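Local atomic coordinates of programmed cell death 6-interacting protein (Homo sapiens, PDB entry 5WA1), a protein that concentrates and sorts cargo into intralumenal vesicles of the multivesicular body and also acts in cytokinesis and membrane repair, represented here by its Bro1 domain. Residues L89-D94 / P367-F372; Q154-Q159 / K168-H173; D247-C252 / E261-L266; M273-E278 / Q299-L304. All coordinates share one frame; numbering follows the deposited sequence.

From the N terminus, the chain first enters contact 1 on helix 83-97, whose partner, the loop 367-372, arrives only near the C terminus; the loop so closed encloses the other three contacts. Contact 2 follows, joining helix 137-157 to helix 164-191 across a short turn. Contact 3 pairs helix 231-252 with helix 262-287, and contact 4 then pairs that same helix 262-287 with helix 291-311. These three close in series, so none of them crosses another. Contacts 1 and 4 lie on opposite sides of the chain's centre, their own centres about 43 Å apart, whereas contacts 3 and 4 share one side, about 19 Å between centres.

Contact 1 (L89-D94 / P367-F372); sequences LLRYYD and PISQKF
Leu90 and Ser369 bring their CA atoms to 4.9 Å where the irregular segment 367-372 packs against helical residues 89-94, with Asp94 and Pro367 forming the second close backbone approach. The carboxylate of Asp94 carries the contact. Its OD1 accepts the N-H of Ile368 at 2.9 Å through the syn lone pair. OD2 is gripped twice by one residue: Ser369 N reaches it at 2.8 Å on the syn side, and Ser369 OG, also at 2.8 Å, on the anti side. Both donors come from the same face of the carboxylate plane, 22° and 26° out of it. The serine OG can turn back in this way because it sits between its own backbone N and carbonyl carbon (chi1 78°). Three bonds thus fix the rotation of a buried acid, and would probably help to stabilise its negative charge. Beside the hydrogen bonds, Asp94 CB lies over one face of the Phe372 ring, offset toward its rim and 3.7 Å from the centroid, a CH-pi contact. The Ile368 side chain adds an apolar contact: its CD1 meets Leu90 CD2 at 3.5 Å and Tyr93 CD2 at 3.6 Å, crossing both side chains at about a right angle. A helix-borne carboxylate receiving two consecutive backbone N-H groups helps fasten the C-terminal segment of this Bro1 domain back onto the helical body, far along the chain from helix 83-97.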
loop_
_atom_site.group_PDB
_atom_site.type_symbol
_atom_site.label_atom_id
_atom_site.label_comp_id
_atom_site.label_asym_id
_atom_site.label_seq_id
_atom_site.Cartn_x
_atom_site.Cartn_y
_atom_site.Cartn_z
ATOM N N LEU A 89 6.955 -9.327 -12.462
ATOM C CA LEU A 89 5.720 -9.743 -11.807
ATOM C C LEU A 89 4.504 -9.195 -12.539
ATOM O O LEU A 89 3.544 -9.927 -12.806
ATOM C CB LEU A 89 5.717 -9.275 -10.349
ATOM C CG LEU A 89 6.019 -10.358 -9.323
ATOM C CD1 LEU A 89 6.138 -9.751 -7.940
ATOM C CD2 LEU A 89 4.938 -11.434 -9.362
ATOM N N LEU A 90 4.516 -7.891 -12.840
ATOM C CA LEU A 90 3.397 -7.279 -13.549
ATOM C C LEU A 90 3.168 -7.957 -14.891
ATOM O O LEU A 90 2.025 -8.244 -15.269
ATOM C CB LEU A 90 3.656 -5.792 -13.753
ATOM C CG LEU A 90 3.758 -4.973 -12.468
ATOM C CD1 LEU A 90 4.068 -3.528 -12.805
ATOM C CD2 LEU A 90 2.479 -5.095 -11.668
ATOM N N ARG A 91 4.250 -8.218 -15.627
ATOM C CA ARG A 91 4.123 -8.887 -16.914
ATOM C C ARG A 91 3.506 -10.271 -16.754
ATOM O O ARG A 91 2.642 -10.670 -17.546
ATOM C CB ARG A 91 5.487 -8.981 -17.595
ATOM C CG ARG A 91 5.433 -9.690 -18.945
ATOM C CD ARG A 91 6.817 -10.057 -19.465
ATOM N NE ARG A 91 6.727 -10.999 -20.580
ATOM C CZ ARG A 91 7.765 -11.630 -21.120
ATOM N NH1 ARG A 91 8.991 -11.420 -20.655
ATOM N NH2 ARG A 91 7.576 -12.473 -22.126
ATOM N N TYR A 92 3.929 -11.018 -15.731
ATOM C CA TYR A 92 3.384 -12.359 -15.553
ATOM C C TYR A 92 1.908 -12.310 -15.166
ATOM O O TYR A 92 1.135 -13.179 -15.586
ATOM C CB TYR A 92 4.211 -13.132 -14.520
ATOM C CG TYR A 92 3.687 -14.515 -14.214
ATOM C CD1 TYR A 92 3.680 -15.509 -15.190
ATOM C CD2 TYR A 92 3.189 -14.829 -12.954
ATOM C CE1 TYR A 92 3.194 -16.775 -14.918
ATOM C CE2 TYR A 92 2.697 -16.099 -12.672
ATOM C CZ TYR A 92 2.703 -17.066 -13.659
ATOM O OH TYR A 92 2.219 -18.327 -13.395
ATOM N N TYR A 93 1.489 -11.296 -14.400
ATOM C CA TYR A 93 0.065 -11.136 -14.119
ATOM C C TYR A 93 -0.720 -10.840 -15.390
ATOM O O TYR A 93 -1.794 -11.412 -15.609
ATOM C CB TYR A 93 -0.162 -10.023 -13.089
ATOM C CG TYR A 93 -1.620 -9.836 -12.748
ATOM C CD1 TYR A 93 -2.262 -10.701 -11.875
ATOM C CD2 TYR A 93 -2.362 -8.801 -13.311
ATOM C CE1 TYR A 93 -3.599 -10.540 -11.559
ATOM C CE2 TYR A 93 -3.702 -8.628 -12.997
ATOM C CZ TYR A 93 -4.314 -9.500 -12.123
ATOM O OH TYR A 93 -5.647 -9.340 -11.811
ATOM N N ASP A 94 -0.204 -9.949 -16.241
ATOM C CA ASP A 94 -0.870 -9.668 -17.509
ATOM C C ASP A 94 -0.992 -10.926 -18.360
ATOM O O ASP A 94 -2.029 -11.158 -18.990
ATOM C CB ASP A 94 -0.112 -8.588 -18.284
ATOM C CG ASP A 94 -0.296 -7.200 -17.699
ATOM O OD1 ASP A 94 -1.204 -7.019 -16.860
ATOM O OD2 ASP A 94 0.463 -6.289 -18.092
ATOM N N PRO A 367 -3.515 -4.273 -19.683
ATOM C CA PRO A 367 -2.191 -4.539 -19.103
ATOM C C PRO A 367 -1.733 -3.556 -18.022
ATOM O O PRO A 367 -1.804 -2.336 -18.212
ATOM C CB PRO A 367 -1.269 -4.451 -20.322
ATOM C CG PRO A 367 -1.925 -3.423 -21.184
ATOM C CD PRO A 367 -3.410 -3.613 -20.999
ATOM N N ILE A 368 -1.259 -4.089 -16.889
ATOM C CA ILE A 368 -0.645 -3.239 -15.869
ATOM C C ILE A 368 0.869 -3.160 -16.018
ATOM O O ILE A 368 1.502 -2.313 -15.370
ATOM C CB ILE A 368 -0.998 -3.690 -14.432
ATOM C CG1 ILE A 368 -0.496 -5.106 -14.124
ATOM C CG2 ILE A 368 -2.498 -3.595 -14.189
ATOM C CD1 ILE A 368 -0.875 -5.579 -12.704
ATOM N N SER A 369 1.472 -3.998 -16.859
ATOM C CA SER A 369 2.900 -3.915 -17.136
ATOM C C SER A 369 3.156 -3.060 -18.375
ATOM O O SER A 369 2.287 -2.887 -19.233
ATOM C CB SER A 369 3.499 -5.309 -17.341
ATOM O OG SER A 369 3.205 -5.802 -18.636
ATOM N N GLN A 370 4.375 -2.533 -18.463
ATOM C CA GLN A 370 4.757 -1.683 -19.583
ATOM C C GLN A 370 5.139 -2.514 -20.799
ATOM O O GLN A 370 5.740 -3.587 -20.676
ATOM C CB GLN A 370 5.923 -0.774 -19.198
ATOM C CG GLN A 370 5.539 0.315 -18.213
ATOM C CD GLN A 370 4.438 1.215 -18.744
ATOM O OE1 GLN A 370 4.685 2.105 -19.559
ATOM N NE2 GLN A 370 3.211 0.986 -18.284
ATOM N N LYS A 371 4.790 -2.001 -21.978
ATOM C CA LYS A 371 5.145 -2.621 -23.253
ATOM C C LYS A 371 4.749 -4.095 -23.268
ATOM O O LYS A 371 5.525 -4.972 -23.653
ATOM C CB LYS A 371 6.639 -2.445 -23.544
ATOM C CG LYS A 371 7.067 -1.004 -23.787
ATOM C CD LYS A 371 8.586 -0.859 -23.855
ATOM C CE LYS A 371 9.233 -1.139 -22.501
ATOM N NZ LYS A 371 10.656 -0.693 -22.448
ATOM N N PHE A 372 3.525 -4.367 -22.825
ATOM C CA PHE A 372 3.069 -5.744 -22.736
ATOM C C PHE A 372 2.763 -6.302 -24.120
ATOM O O PHE A 372 2.212 -5.610 -24.981
ATOM C CB PHE A 372 1.833 -5.855 -21.846
ATOM C CG PHE A 372 1.218 -7.229 -21.848
ATOM C CD1 PHE A 372 1.855 -8.288 -21.221
ATOM C CD2 PHE A 372 0.014 -7.468 -22.493
ATOM C CE1 PHE A 372 1.301 -9.557 -21.232
ATOM C CE2 PHE A 372 -0.548 -8.731 -22.502
ATOM C CZ PHE A 372 0.096 -9.778 -21.871
#

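Contact 2 (Q154-Q159 / K168-H173); sequences QIAAEQ and KIAAKH
Ala156 and Ala170 meet with CA atoms only 4.0 Å apart, in a helical hairpin of the largely helical Bro1 domain, a member of the TPR clan. The last turn of helix 137-157 and an early part of helix 164-191 run in roughly opposite directions. Small side chains permit the close approach: Ala170 CB rests against Ala156 O at 3.7 Å, and Ala156 CB meets His173 CB, also at 3.7 Å. To one side of this pair, Ile155 and the His173 ring pass at a slant, with Ile155 CG2 3.8 Å from His173 CD2. A weak bond from His173 ND1 to Ile169 O, one turn earlier in its own helix, may help to hold the ring's rotation. Nearer the turn, Gln159 and Ile169 cross at about a right angle. Two isoleucine methyls meet the amide: Ile169 CG2 sits 3.5 Å from Gln159 CD, while Ile169 CD1 approaches Gln159 OE1.

Leu86 of helix 83-97 packs on both Ile155 and His173. Within 168-173, Lys168 and Ala171, whose CB atoms point away from 154-159, pack on an aromatic side chain of the bound peptide, so helix 164-191 supplies part of the peptide-binding surface. Gln159 bends at chi2 (-52°) and carries its amide back over the helix end, where NE2 donates to Ile155 O at 2.8 Å: the acceptor lies in the plane of the Gln159 amide, but NE2 stands 39° out of the carbonyl plane, while Glu158 N reaches the same oxygen from the opposite face.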
loop_
_atom_site.group_PDB
_atom_site.type_symbol
_atom_site.label_atom_id
_atom_site.label_comp_id
_atom_site.label_asym_id
_atom_site.label_seq_id
_atom_site.Cartn_x
_atom_site.Cartn_y
_atom_site.Cartn_z
ATOM N N GLN A 154 7.114 -2.694 -0.876
ATOM C CA GLN A 154 8.500 -2.724 -0.422
ATOM C C GLN A 154 9.350 -1.702 -1.163
ATOM O O GLN A 154 10.215 -1.053 -0.560
ATOM C CB GLN A 154 9.082 -4.126 -0.594
ATOM C CG GLN A 154 8.391 -5.183 0.270
ATOM C CD GLN A 154 9.107 -6.519 0.204
ATOM O OE1 GLN A 154 10.315 -6.567 -0.005
ATOM N NE2 GLN A 154 8.361 -7.613 0.366
ATOM N N ILE A 155 9.127 -1.553 -2.470
ATOM C CA ILE A 155 9.844 -0.542 -3.240
ATOM C C ILE A 155 9.494 0.853 -2.736
ATOM O O ILE A 155 10.367 1.718 -2.590
ATOM C CB ILE A 155 9.535 -0.704 -4.741
ATOM C CG1 ILE A 155 10.105 -2.026 -5.257
ATOM C CG2 ILE A 155 10.065 0.494 -5.528
ATOM C CD1 ILE A 155 9.638 -2.426 -6.668
ATOM N N ALA A 156 8.213 1.092 -2.458
ATOM C CA ALA A 156 7.797 2.401 -1.960
ATOM C C ALA A 156 8.429 2.704 -0.608
ATOM O O ALA A 156 8.912 3.823 -0.370
ATOM C CB ALA A 156 6.274 2.458 -1.859
ATOM N N ALA A 157 8.436 1.716 0.289
ATOM C CA ALA A 157 8.998 1.904 1.621
ATOM C C ALA A 157 10.502 2.141 1.594
ATOM O O ALA A 157 11.050 2.664 2.570
ATOM C CB ALA A 157 8.666 0.695 2.498
ATOM N N GLU A 158 11.182 1.780 0.507
ATOM C CA GLU A 158 12.623 1.967 0.397
ATOM C C GLU A 158 13.012 3.321 -0.173
ATOM O O GLU A 158 14.208 3.615 -0.265
ATOM C CB GLU A 158 13.236 0.869 -0.477
ATOM C CG GLU A 158 13.790 -0.296 0.306
ATOM C CD GLU A 158 14.243 -1.429 -0.586
ATOM O OE1 GLU A 158 14.843 -2.387 -0.059
ATOM O OE2 GLU A 158 13.997 -1.364 -1.812
ATOM N N GLN A 159 12.051 4.146 -0.563
ATOM C CA GLN A 159 12.386 5.370 -1.273
ATOM C C GLN A 159 12.936 6.418 -0.313
ATOM O O GLN A 159 12.534 6.492 0.852
ATOM C CB GLN A 159 11.162 5.903 -2.013
ATOM C CG GLN A 159 10.686 4.957 -3.108
ATOM C CD GLN A 159 11.806 4.568 -4.055
ATOM O OE1 GLN A 159 12.485 5.427 -4.617
ATOM N NE2 GLN A 159 12.015 3.264 -4.226
ATOM N N LYS A 168 7.761 10.724 -5.309
ATOM C CA LYS A 168 6.824 10.404 -6.382
ATOM C C LYS A 168 6.751 8.899 -6.632
ATOM O O LYS A 168 5.663 8.359 -6.875
ATOM C CB LYS A 168 7.225 11.153 -7.653
ATOM C CG LYS A 168 6.213 11.091 -8.787
ATOM C CD LYS A 168 6.328 12.312 -9.721
ATOM C CE LYS A 168 7.738 12.496 -10.265
ATOM N NZ LYS A 168 7.827 13.535 -11.351
ATOM N N ILE A 169 7.890 8.204 -6.573
ATOM C CA ILE A 169 7.873 6.746 -6.701
ATOM C C ILE A 169 7.031 6.123 -5.590
ATOM O O ILE A 169 6.196 5.242 -5.836
ATOM C CB ILE A 169 9.309 6.189 -6.699
ATOM C CG1 ILE A 169 10.038 6.593 -7.978
ATOM C CG2 ILE A 169 9.292 4.664 -6.509
ATOM C CD1 ILE A 169 11.520 6.236 -8.004
ATOM N N ALA A 170 7.241 6.569 -4.349
ATOM C CA ALA A 170 6.491 6.008 -3.231
ATOM C C ALA A 170 5.001 6.294 -3.363
ATOM O O ALA A 170 4.170 5.413 -3.111
ATOM C CB ALA A 170 7.025 6.558 -1.904
ATOM N N ALA A 171 4.641 7.517 -3.756
ATOM C CA ALA A 171 3.229 7.855 -3.905
ATOM C C ALA A 171 2.564 6.975 -4.956
ATOM O O ALA A 171 1.452 6.474 -4.746
ATOM C CB ALA A 171 3.074 9.329 -4.278
ATOM N N LYS A 172 3.238 6.776 -6.089
ATOM C CA LYS A 172 2.692 5.942 -7.156
ATOM C C LYS A 172 2.589 4.483 -6.727
ATOM O O LYS A 172 1.571 3.828 -6.978
ATOM C CB LYS A 172 3.557 6.091 -8.414
ATOM C CG LYS A 172 2.987 5.447 -9.674
ATOM C CD LYS A 172 3.683 5.997 -10.929
ATOM C CE LYS A 172 3.741 7.531 -10.892
ATOM N NZ LYS A 172 4.562 8.115 -11.994
ATOM N N HIS A 173 3.615 3.960 -6.049
ATOM C CA HIS A 173 3.610 2.540 -5.701
ATOM C C HIS A 173 2.640 2.214 -4.564
ATOM O O HIS A 173 2.025 1.135 -4.571
ATOM C CB HIS A 173 5.032 2.094 -5.361
ATOM C CG HIS A 173 5.885 1.837 -6.571
ATOM N ND1 HIS A 173 6.085 2.782 -7.555
ATOM C CD2 HIS A 173 6.576 0.740 -6.960
ATOM C CE1 HIS A 173 6.870 2.280 -8.492
ATOM N NE2 HIS A 173 7.181 1.044 -8.155
#

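Contact 3 (D247-C252 / E261-L266); sequences DAFKQC and EVFPVL
Phe249 and Leu266 face each other at the heart of an antiparallel helical hairpin of the Bro1 domain, their CB atoms 3.6 Å apart. The axes of 247-252 and 262-266 approach to 9.1 Å, with 148° between their N-to-C directions; no hydrogen bond crosses between the segments, and apolar side chains carry the join. Leu266 fills the middle: beyond its CB, the CD1 methyl lies 3.9 Å from Ala248 CB and equally far from Cys252 SG, so one leucine branch is held between two residues a turn apart.

Toward the turn, Cys252 CB meets the Phe263 ring at its edge, 3.7 Å from CD1. The rings of Phe249 and Phe263 make an oblique pair, with planes at 56° and centroids 5.8 Å apart. In the Phe249 ring's own plane, Phe263 CE1 comes to its edge. Phe249 and Phe263 also touch a crystal neighbour, so the lattice may influence how the rings are set.

In the next shell, helix 202-226 backs the first arm: Leu210 packs on Ala248 and Thr207 on Cys252, and Thr207 OG1 is hydrogen-bonded to Gln251 OE1. Ile26 reaches Leu266, and Tyr312 and Tyr315 lie on Pro264. At the closest approach of the two rings, Phe249 CD1 stands 3.5 Å from Phe263 CE1, whose ring also receives Phe249 O in plane at its edge.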
loop_
_atom_site.group_PDB
_atom_site.type_symbol
_atom_site.label_atom_id
_atom_site.label_comp_id
_atom_site.label_asym_id
_atom_site.label_seq_id
_atom_site.Cartn_x
_atom_site.Cartn_y
_atom_site.Cartn_z
ATOM N N ASP A 247 -8.788 4.641 10.523
ATOM C CA ASP A 247 -9.634 3.584 9.979
ATOM C C ASP A 247 -8.870 2.269 9.881
ATOM O O ASP A 247 -9.413 1.204 10.191
ATOM C CB ASP A 247 -10.167 3.989 8.601
ATOM C CG ASP A 247 -11.267 5.038 8.670
ATOM O OD1 ASP A 247 -11.781 5.306 9.774
ATOM O OD2 ASP A 247 -11.627 5.586 7.609
ATOM N N ALA A 248 -7.605 2.329 9.461
ATOM C CA ALA A 248 -6.806 1.116 9.329
ATOM C C ALA A 248 -6.569 0.445 10.678
ATOM O O ALA A 248 -6.738 -0.775 10.810
ATOM C CB ALA A 248 -5.481 1.438 8.648
ATOM N N PHE A 249 -6.155 1.214 11.697
ATOM C CA PHE A 249 -5.866 0.569 12.975
ATOM C C PHE A 249 -7.141 0.032 13.619
ATOM O O PHE A 249 -7.104 -1.011 14.283
ATOM C CB PHE A 249 -5.073 1.527 13.883
ATOM C CG PHE A 249 -5.876 2.208 14.953
ATOM C CD1 PHE A 249 -6.143 1.577 16.156
ATOM C CD2 PHE A 249 -6.290 3.522 14.789
ATOM C CE1 PHE A 249 -6.865 2.211 17.152
ATOM C CE2 PHE A 249 -7.010 4.179 15.788
ATOM C CZ PHE A 249 -7.297 3.522 16.969
ATOM N N LYS A 250 -8.285 0.674 13.374
ATOM C CA LYS A 250 -9.538 0.138 13.893
ATOM C C LYS A 250 -9.880 -1.210 13.270
ATOM O O LYS A 250 -10.492 -2.052 13.931
ATOM C CB LYS A 250 -10.674 1.141 13.682
ATOM C CG LYS A 250 -10.607 2.335 14.619
ATOM C CD LYS A 250 -11.641 3.401 14.279
ATOM C CE LYS A 250 -11.504 4.629 15.190
ATOM N NZ LYS A 250 -10.209 5.377 15.026
ATOM N N GLN A 251 -9.492 -1.448 12.012
ATOM C CA GLN A 251 -9.712 -2.771 11.426
ATOM C C GLN A 251 -8.750 -3.816 11.979
ATOM O O GLN A 251 -9.014 -5.011 11.848
ATOM C CB GLN A 251 -9.584 -2.713 9.900
ATOM C CG GLN A 251 -10.608 -1.806 9.243
ATOM C CD GLN A 251 -10.382 -1.655 7.761
ATOM O OE1 GLN A 251 -9.535 -2.330 7.181
ATOM N NE2 GLN A 251 -11.136 -0.759 7.135
ATOM N N CYS A 252 -7.646 -3.391 12.590
ATOM C CA CYS A 252 -6.691 -4.298 13.213
ATOM C C CYS A 252 -6.947 -4.512 14.691
ATOM O O CYS A 252 -6.297 -5.378 15.288
ATOM C CB CYS A 252 -5.268 -3.764 13.070
ATOM S SG CYS A 252 -4.761 -3.599 11.411
ATOM N N GLU A 261 4.012 -5.625 14.516
ATOM C CA GLU A 261 4.359 -4.214 14.520
ATOM C C GLU A 261 3.366 -3.349 13.754
ATOM O O GLU A 261 3.428 -2.128 13.881
ATOM C CB GLU A 261 5.766 -4.022 13.943
ATOM C CG GLU A 261 5.925 -4.467 12.489
ATOM C CD GLU A 261 6.270 -5.945 12.332
ATOM O OE1 GLU A 261 6.056 -6.733 13.282
ATOM O OE2 GLU A 261 6.766 -6.314 11.244
ATOM N N VAL A 262 2.446 -3.941 12.986
ATOM C CA VAL A 262 1.541 -3.138 12.168
ATOM C C VAL A 262 0.596 -2.326 13.050
ATOM O O VAL A 262 0.407 -1.122 12.844
ATOM C CB VAL A 262 0.769 -4.034 11.183
ATOM C CG1 VAL A 262 -0.381 -3.267 10.548
ATOM C CG2 VAL A 262 1.725 -4.563 10.105
ATOM N N PHE A 263 -0.011 -2.964 14.040
ATOM C CA PHE A 263 -0.988 -2.250 14.863
ATOM C C PHE A 263 -0.382 -1.062 15.615
ATOM O O PHE A 263 -0.933 0.048 15.509
ATOM C CB PHE A 263 -1.688 -3.235 15.805
ATOM C CG PHE A 263 -2.713 -2.590 16.686
ATOM C CD1 PHE A 263 -3.920 -2.161 16.158
ATOM C CD2 PHE A 263 -2.457 -2.374 18.027
ATOM C CE1 PHE A 263 -4.865 -1.542 16.958
ATOM C CE2 PHE A 263 -3.398 -1.765 18.838
ATOM C CZ PHE A 263 -4.600 -1.343 18.297
ATOM N N PRO A 264 0.717 -1.197 16.368
ATOM C CA PRO A 264 1.273 -0.004 17.029
ATOM C C PRO A 264 1.715 1.072 16.060
ATOM O O PRO A 264 1.577 2.262 16.374
ATOM C CB PRO A 264 2.456 -0.563 17.834
ATOM C CG PRO A 264 2.803 -1.844 17.146
ATOM C CD PRO A 264 1.481 -2.405 16.733
ATOM N N VAL A 265 2.229 0.700 14.886
ATOM C CA VAL A 265 2.665 1.716 13.942
ATOM C C VAL A 265 1.474 2.503 13.417
ATOM O O VAL A 265 1.539 3.734 13.281
ATOM C CB VAL A 265 3.482 1.086 12.801
ATOM C CG1 VAL A 265 3.718 2.117 11.696
ATOM C CG2 VAL A 265 4.810 0.588 13.334
ATOM N N LEU A 266 0.369 1.821 13.118
ATOM C CA LEU A 266 -0.828 2.521 12.657
ATOM C C LEU A 266 -1.367 3.462 13.730
ATOM O O LEU A 266 -1.759 4.595 13.435
ATOM C CB LEU A 266 -1.908 1.513 12.271
ATOM C CG LEU A 266 -1.595 0.642 11.051
ATOM C CD1 LEU A 266 -2.737 -0.370 10.838
ATOM C CD2 LEU A 266 -1.380 1.519 9.835
#

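Contact 4 (M273-E278 / Q299-L304); sequences MQANAE and QHAAEL
His300 and Glu278 form a histidine-carboxylate hydrogen bond across two otherwise mostly apolar helix faces, ND1 donating to OE2 at 2.9 Å. Its geometry is uneven: the acceptor lies almost in the imidazole plane, yet the donor stands 45° above the carboxylate plane, and the two planes are 75° apart. A bend at chi2 brings the Glu278 carboxylate round to the ring. Its other oxygen, OE1, makes a salt bridge with Arg297, so the acid has two partners, which probably helps to keep it charged. Leu304 CD1 lies over the centre of the His300 ring, 3.8 Å above the plane, and the same methyl touches Gln274 CB at 3.7 Å. The backbones draw together at two alanines, Ala275 and Ala301, with Ala301 CB 3.7 Å from Ala275 O. The segment axes come as close as 8.3 Å and run antiparallel at 161°, as expected of a hairpin between consecutive helices. On its far flank, helix 262-287 turns Met273 toward helices 202-226 and 231-252; Gln299 and Ala302 of helix 291-311 pack on helix 319-340, so the pair stands between helices 202-226 and 231-252 and helix 319-340.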
loop_
_atom_site.group_PDB
_atom_site.type_symbol
_atom_site.label_atom_id
_atom_site.label_comp_id
_atom_site.label_asym_id
_atom_site.label_seq_id
_atom_site.Cartn_x
_atom_site.Cartn_y
_atom_site.Cartn_z
ATOM N N MET A 273 -0.150 12.066 12.855
ATOM C CA MET A 273 -0.762 12.852 11.829
ATOM C C MET A 273 -1.716 13.874 12.430
ATOM O O MET A 273 -1.755 14.975 11.980
ATOM C CB MET A 273 -1.397 11.991 10.768
ATOM C CG MET A 273 -0.428 11.241 9.880
ATOM S SD MET A 273 0.899 12.183 9.130
ATOM C CE MET A 273 0.038 13.084 7.907
ATOM N N GLN A 274 -2.496 13.500 13.428
ATOM C CA GLN A 274 -3.352 14.489 14.083
ATOM C C GLN A 274 -2.521 15.625 14.667
ATOM O O GLN A 274 -2.898 16.794 14.553
ATOM C CB GLN A 274 -4.203 13.837 15.175
ATOM C CG GLN A 274 -5.313 12.926 14.640
ATOM C CD GLN A 274 -6.368 12.601 15.686
ATOM O OE1 GLN A 274 -6.103 12.642 16.887
ATOM N NE2 GLN A 274 -7.574 12.291 15.228
ATOM N N ALA A 275 -1.379 15.300 15.278
ATOM C CA ALA A 275 -0.486 16.323 15.817
ATOM C C ALA A 275 0.089 17.215 14.717
ATOM O O ALA A 275 0.236 18.430 14.905
ATOM C CB ALA A 275 0.638 15.656 16.614
ATOM N N ASN A 276 0.438 16.635 13.565
ATOM C CA ASN A 276 0.899 17.448 12.447
ATOM C C ASN A 276 -0.190 18.393 11.967
ATOM O O ASN A 276 0.089 19.548 11.624
ATOM C CB ASN A 276 1.350 16.563 11.281
ATOM C CG ASN A 276 2.714 15.988 11.486
ATOM O OD1 ASN A 276 2.906 14.776 11.437
ATOM N ND2 ASN A 276 3.682 16.852 11.676
ATOM N N ALA A 277 -1.432 17.913 11.919
ATOM C CA ALA A 277 -2.536 18.777 11.521
ATOM C C ALA A 277 -2.687 19.949 12.495
ATOM O O ALA A 277 -2.844 21.103 12.080
ATOM C CB ALA A 277 -3.831 17.964 11.461
ATOM N N GLU A 278 -2.655 19.662 13.797
ATOM C CA GLU A 278 -2.805 20.733 14.796
ATOM C C GLU A 278 -1.619 21.687 14.763
ATOM O O GLU A 278 -1.776 22.898 14.967
ATOM C CB GLU A 278 -2.956 20.132 16.187
ATOM C CG GLU A 278 -4.276 19.420 16.446
ATOM C CD GLU A 278 -5.468 20.373 16.557
ATOM O OE1 GLU A 278 -5.318 21.592 16.289
ATOM O OE2 GLU A 278 -6.572 19.898 16.910
ATOM N N GLN A 299 -1.110 22.843 22.347
ATOM C CA GLN A 299 -1.280 21.993 23.523
ATOM C C GLN A 299 -1.830 20.639 23.124
ATOM O O GLN A 299 -1.443 19.612 23.691
ATOM C CB GLN A 299 -2.197 22.655 24.556
ATOM C CG GLN A 299 -1.513 23.795 25.302
ATOM C CD GLN A 299 -2.416 24.508 26.293
ATOM O OE1 GLN A 299 -1.936 25.224 27.168
ATOM N NE2 GLN A 299 -3.724 24.323 26.159
ATOM N N HIS A 300 -2.738 20.622 22.150
ATOM C CA HIS A 300 -3.286 19.359 21.675
ATOM C C HIS A 300 -2.224 18.533 20.954
ATOM O O HIS A 300 -2.128 17.319 21.164
ATOM C CB HIS A 300 -4.478 19.628 20.759
ATOM C CG HIS A 300 -5.245 18.392 20.399
ATOM N ND1 HIS A 300 -5.901 18.249 19.198
ATOM C CD2 HIS A 300 -5.474 17.252 21.092
ATOM C CE1 HIS A 300 -6.490 17.065 19.155
ATOM N NE2 HIS A 300 -6.241 16.436 20.289
ATOM N N ALA A 301 -1.414 19.180 20.108
ATOM C CA ALA A 301 -0.318 18.488 19.435
ATOM C C ALA A 301 0.693 17.939 20.437
ATOM O O ALA A 301 1.195 16.820 20.274
ATOM C CB ALA A 301 0.374 19.433 18.442
ATOM N N ALA A 302 1.016 18.720 21.474
ATOM C CA ALA A 302 1.947 18.254 22.497
ATOM C C ALA A 302 1.390 17.047 23.236
ATOM O O ALA A 302 2.117 16.090 23.535
ATOM C CB ALA A 302 2.247 19.386 23.490
ATOM N N GLU A 303 0.092 17.074 23.530
ATOM C CA GLU A 303 -0.547 15.959 24.222
ATOM C C GLU A 303 -0.501 14.695 23.374
ATOM O O GLU A 303 -0.168 13.609 23.870
ATOM C CB GLU A 303 -1.987 16.345 24.555
ATOM C CG GLU A 303 -2.722 15.425 25.499
ATOM C CD GLU A 303 -4.014 16.050 25.983
ATOM O OE1 GLU A 303 -4.353 17.156 25.499
ATOM O OE2 GLU A 303 -4.682 15.448 26.848
ATOM N N LEU A 304 -0.839 14.824 22.085
ATOM C CA LEU A 304 -0.799 13.687 21.167
ATOM C C LEU A 304 0.609 13.115 21.046
ATOM O O LEU A 304 0.793 11.890 21.061
ATOM C CB LEU A 304 -1.317 14.115 19.792
ATOM C CG LEU A 304 -2.816 14.391 19.695
ATOM C CD1 LEU A 304 -3.157 15.197 18.430
ATOM C CD2 LEU A 304 -3.584 13.061 19.723
#